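Beta-galactosidase (Bacteroides thetaiotaomicron, PDB 5MUI) probably hydrolyses arabinofuranosyl linkages in the plant pectin rhamnogalacturonan II as a glycoside hydrolase of a gut bacterium. Local coordinates at residues A[203-208]-A[226-231]. Residues are numbered along the deposited sequence; the frame is centred on the assembly and turned at random.
Sequences LTQYKS and YNAGGR. With 8PK (4-O-[(1R)-1-hydroxyethyl]-2-O-methyl-alpha-L-fucopyranose), chain B; FUB (beta-L-arabinofuranose), chain C.
Segments 203-208 and 226-231 run antiparallel, the axes of their strands 4.7 Å apart at an angle of 161°, and a beta bulge shifts the register by one residue between the pairs Gln205-Ala228 and Ser208-Tyr226. Four backbone hydrogen bonds join them: Gly229 N to Thr204 O, Leu203 N to Gly229 O, Tyr206 N to Asn227 O and Asn227 N to Lys207 O. Asn227 carries its CG between its own backbone N and carbonyl carbon (chi1 61°), which stands the amide up beside Tyr206, Asn227 ND2 3.7 Å from Tyr206 CB, amide and ring planes only 18° apart. From there Asn227 ND2 donates a nearly straight hydrogen bond of 3.0 Å to O3 of the bound arabinofuranose. The sugar lies over one face of the Tyr206 ring, its C2 3.8 Å above the plane and offset toward the rim, while Tyr206 OH reaches 3.5 Å from C2 of the methylated fucose. This hairpin supplies the first two strands of one four-stranded antiparallel sheet, a blade of a five-bladed beta-propeller, and lines the glycan pocket. With an alanine at Tyr206, the arabinofuranose would probably lose the ring face beneath its C2, and the fucose the phenol oxygen beside its own C2. Gly229 lets the O-methyl carbon C7 of the fucose settle 3.6 Å from Gly229 CA, where any side chain would collide with it. Leu203 lays CD1 against Gly230, 3.5 Å from Gly230 N. On the face holding Gln205, Ala228 and Tyr226, Ala228 CB lies 4.0 Å from Gln205 CA; the Gln205 amide stands steeply to the Tyr226 ring, whose hydroxyl is hydrogen-bonded to Glu201. Gln240 and Asp273 also hydrogen-bond the arabinofuranose, as does Lys334.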
ATOM      1  N   LEU A 203       0.531   7.015 -17.854  1.00 23.43           N
ATOM      2  CA  LEU A 203      -0.873   7.419 -17.629  1.00 23.76           C
ATOM      3  C   LEU A 203      -1.127   8.071 -16.256  1.00 22.96           C
ATOM      4  O   LEU A 203      -1.846   9.063 -16.146  1.00 22.81           O
ATOM      5  CB  LEU A 203      -1.807   6.211 -17.796  1.00 25.58           C
ATOM      6  CG  LEU A 203      -1.777   5.566 -19.181  1.00 26.41           C
ATOM      7  CD1 LEU A 203      -2.480   4.230 -19.152  1.00 28.12           C
ATOM      8  CD2 LEU A 203      -2.400   6.498 -20.213  1.00 28.13           C
ATOM      9  N   THR A 204      -0.579   7.471 -15.211  1.00 21.50           N
ATOM     10  CA  THR A 204      -0.721   7.977 -13.841  1.00 21.92           C
ATOM     11  C   THR A 204       0.144   7.114 -12.921  1.00 21.18           C
ATOM     12  O   THR A 204       0.503   5.983 -13.281  1.00 19.36           O
ATOM     13  CB  THR A 204      -2.202   8.009 -13.367  1.00 23.26           C
ATOM     14  OG1 THR A 204      -2.273   8.467 -12.004  1.00 25.41           O
ATOM     15  CG2 THR A 204      -2.815   6.632 -13.460  1.00 23.65           C
ATOM     16  N   GLN A 205       0.540   7.673 -11.775  1.00 20.23           N
ATOM     17  CA  GLN A 205       1.275   6.918 -10.761  1.00 20.93           C
ATOM     18  C   GLN A 205       0.313   6.623  -9.614  1.00 20.93           C
ATOM     19  O   GLN A 205      -0.720   7.303  -9.493  1.00 22.04           O
ATOM     20  CB  GLN A 205       2.537   7.692 -10.306  1.00 22.71           C
ATOM     21  CG  GLN A 205       3.612   7.729 -11.401  1.00 24.06           C
ATOM     22  CD  GLN A 205       4.545   8.933 -11.408  1.00 25.15           C
ATOM     23  OE1 GLN A 205       5.645   8.860 -11.997  1.00 26.71           O
ATOM     24  NE2 GLN A 205       4.148  10.030 -10.770  1.00 24.58           N
ATOM     25  N   TYR A 206       0.622   5.585  -8.824  1.00 18.88           N
ATOM     26  CA  TYR A 206      -0.207   5.180  -7.708  1.00 20.35           C
ATOM     27  C   TYR A 206       0.622   5.049  -6.426  1.00 19.32           C
ATOM     28  O   TYR A 206       1.387   5.959  -6.120  1.00 19.15           O
ATOM     29  CB  TYR A 206      -0.977   3.913  -8.051  1.00 21.14           C
ATOM     30  CG  TYR A 206      -2.039   4.047  -9.098  1.00 23.00           C
ATOM     31  CD1 TYR A 206      -3.251   4.718  -8.828  1.00 24.19           C
ATOM     32  CD2 TYR A 206      -1.860   3.466 -10.366  1.00 24.82           C
ATOM     33  CE1 TYR A 206      -4.249   4.815  -9.807  1.00 26.13           C
ATOM     34  CE2 TYR A 206      -2.843   3.562 -11.336  1.00 27.19           C
ATOM     35  CZ  TYR A 206      -4.021   4.228 -11.065  1.00 25.03           C
ATOM     36  OH  TYR A 206      -4.954   4.250 -12.082  1.00 29.91           O
ATOM     37  N   LYS A 207       0.451   3.972  -5.654  1.00 18.16           N
ATOM     38  CA  LYS A 207       1.165   3.804  -4.372  1.00 18.53           C
ATOM     39  C   LYS A 207       2.690   3.700  -4.522  1.00 17.65           C
ATOM     40  O   LYS A 207       3.183   3.077  -5.474  1.00 17.57           O
ATOM     41  CB  LYS A 207       0.641   2.562  -3.608  1.00 19.59           C
ATOM     42  CG  LYS A 207       1.440   2.323  -2.324  1.00 21.53           C
ATOM     43  CD  LYS A 207       0.875   1.285  -1.404  1.00 25.30           C
ATOM     44  CE  LYS A 207       1.760   1.234  -0.155  1.00 27.61           C
ATOM     45  NZ  LYS A 207       1.112   0.295   0.781  1.00 30.38           N
ATOM     46  N   SER A 208       3.420   4.303  -3.578  1.00 17.16           N
ATOM     47  CA  SER A 208       4.873   4.164  -3.467  1.00 17.96           C
ATOM     48  C   SER A 208       5.267   3.849  -2.040  1.00 19.29           C
ATOM     49  O   SER A 208       4.565   4.240  -1.095  1.00 18.94           O
ATOM     50  CB  SER A 208       5.585   5.455  -3.884  1.00 18.46           C
ATOM     51  OG  SER A 208       5.046   6.584  -3.200  1.00 17.76           O
ATOM     52  N   TYR A 226       7.115   1.284  -6.583  1.00 17.29           N
ATOM     53  CA  TYR A 226       5.829   1.974  -6.860  1.00 17.72           C
ATOM     54  C   TYR A 226       5.103   1.362  -8.023  1.00 17.39           C
ATOM     55  O   TYR A 226       5.739   0.740  -8.886  1.00 16.59           O
ATOM     56  CB  TYR A 226       5.990   3.496  -7.084  1.00 18.46           C
ATOM     57  CG  TYR A 226       6.754   3.974  -8.324  1.00 20.16           C
ATOM     58  CD1 TYR A 226       8.135   3.766  -8.452  1.00 21.46           C
ATOM     59  CD2 TYR A 226       6.102   4.717  -9.331  1.00 20.98           C
ATOM     60  CE1 TYR A 226       8.847   4.269  -9.557  1.00 21.86           C
ATOM     61  CE2 TYR A 226       6.793   5.236 -10.424  1.00 20.83           C
ATOM     62  CZ  TYR A 226       8.167   5.007 -10.553  1.00 22.12           C
ATOM     63  OH  TYR A 226       8.859   5.517 -11.655  1.00 22.94           O
ATOM     64  N   ASN A 227       3.772   1.463  -8.029  1.00 17.56           N
ATOM     65  CA  ASN A 227       3.014   0.963  -9.198  1.00 18.06           C
ATOM     66  C   ASN A 227       2.427   2.131  -9.963  1.00 17.86           C
ATOM     67  O   ASN A 227       2.262   3.207  -9.400  1.00 16.96           O
ATOM     68  CB  ASN A 227       1.994  -0.146  -8.834  1.00 20.30           C
ATOM     69  CG  ASN A 227       0.915   0.313  -7.851  1.00 22.10           C
ATOM     70  OD1 ASN A 227       1.207   0.579  -6.680  1.00 23.12           O
ATOM     71  ND2 ASN A 227      -0.347   0.304  -8.297  1.00 21.47           N
ATOM     72  N   ALA A 228       2.162   1.911 -11.250  1.00 17.56           N
ATOM     73  CA  ALA A 228       1.715   2.946 -12.163  1.00 17.80           C
ATOM     74  C   ALA A 228       1.011   2.320 -13.340  1.00 19.42           C
ATOM     75  O   ALA A 228       1.127   1.109 -13.549  1.00 18.33           O
ATOM     76  CB  ALA A 228       2.916   3.750 -12.645  1.00 18.93           C
ATOM     77  N   GLY A 229       0.310   3.164 -14.104  1.00 20.29           N
ATOM     78  CA  GLY A 229      -0.453   2.742 -15.296  1.00 20.29           C
ATOM     79  C   GLY A 229       0.194   3.179 -16.620  1.00 21.64           C
ATOM     80  O   GLY A 229       0.781   4.281 -16.711  1.00 20.38           O
ATOM     81  N   GLY A 230       0.067   2.311 -17.633  1.00 22.40           N
ATOM     82  CA  GLY A 230       0.707   2.496 -18.935  1.00 23.07           C
ATOM     83  C   GLY A 230       0.297   1.412 -19.925  1.00 23.95           C
ATOM     84  O   GLY A 230      -0.327   0.388 -19.530  1.00 21.85           O
ATOM     85  N   ARG A 231       0.629   1.607 -21.211  1.00 24.04           N
ATOM     86  CA  ARG A 231       0.402   0.538 -22.221  1.00 25.47           C
ATOM     87  C   ARG A 231       1.677  -0.131 -22.724  1.00 24.50           C
ATOM     88  O   ARG A 231       2.678   0.540 -22.982  1.00 21.29           O
ATOM     89  CB  ARG A 231      -0.500   0.939 -23.414  1.00 29.51           C
ATOM     90  CG  ARG A 231      -0.445   2.352 -23.931  1.00 37.40           C
ATOM     91  CD  ARG A 231      -1.147   2.481 -25.301  1.00 40.98           C
ATOM     92  NE  ARG A 231      -2.286   1.568 -25.452  1.00 45.49           N
ATOM     93  CZ  ARG A 231      -3.557   1.811 -25.098  1.00 46.39           C
ATOM     94  NH1 ARG A 231      -4.484   0.868 -25.289  1.00 46.00           N
ATOM     95  NH2 ARG A 231      -3.928   2.974 -24.568  1.00 47.70           N
TER
HETATM   96  O9  8PK B   8      -7.111   8.516 -17.312  1.00 51.71           O
HETATM   97  C8  8PK B   8      -6.163   7.823 -16.508  1.00 47.91           C
HETATM   98  C10 8PK B   8      -5.360   8.840 -15.697  1.00 46.13           C
HETATM   99  O4  8PK B   8      -6.834   6.882 -15.655  1.00 44.86           O
HETATM  100  C4  8PK B   8      -7.606   5.859 -16.325  1.00 41.08           C
HETATM  101  C5  8PK B   8      -8.799   5.497 -15.440  1.00 40.60           C
HETATM  102  C6  8PK B   8      -9.528   6.761 -14.989  1.00 43.60           C
HETATM  103  O5  8PK B   8      -8.403   4.770 -14.259  1.00 38.56           O
HETATM  104  C3  8PK B   8      -6.769   4.613 -16.622  1.00 40.44           C
HETATM  105  O3  8PK B   8      -5.636   4.938 -17.434  1.00 39.45           O
HETATM  106  C2  8PK B   8      -6.329   3.967 -15.305  1.00 40.50           C
HETATM  107  O2  8PK B   8      -5.496   2.800 -15.545  1.00 41.61           O
HETATM  108  C7  8PK B   8      -4.084   3.033 -15.434  1.00 40.90           C
HETATM  109  C1  8PK B   8      -7.583   3.621 -14.471  1.00 39.02           C
HETATM  110  O5  FUB C   6      -4.067   1.325  -3.168  1.00 30.64           O
HETATM  111  C5  FUB C   6      -4.057   2.597  -3.853  1.00 29.84           C
HETATM  112  C4  FUB C   6      -4.124   2.545  -5.386  1.00 28.02           C
HETATM  113  O4  FUB C   6      -5.469   2.713  -5.874  1.00 28.27           O
HETATM  114  C3  FUB C   6      -3.616   1.293  -6.065  1.00 26.15           C
HETATM  115  O3  FUB C   6      -2.182   1.286  -6.178  1.00 28.39           O
HETATM  116  C2  FUB C   6      -4.332   1.369  -7.418  1.00 26.11           C
HETATM  117  O2  FUB C   6      -4.447   0.101  -8.085  1.00 25.39           O
HETATM  118  C1  FUB C   6      -5.682   2.030  -7.118  1.00 25.59           C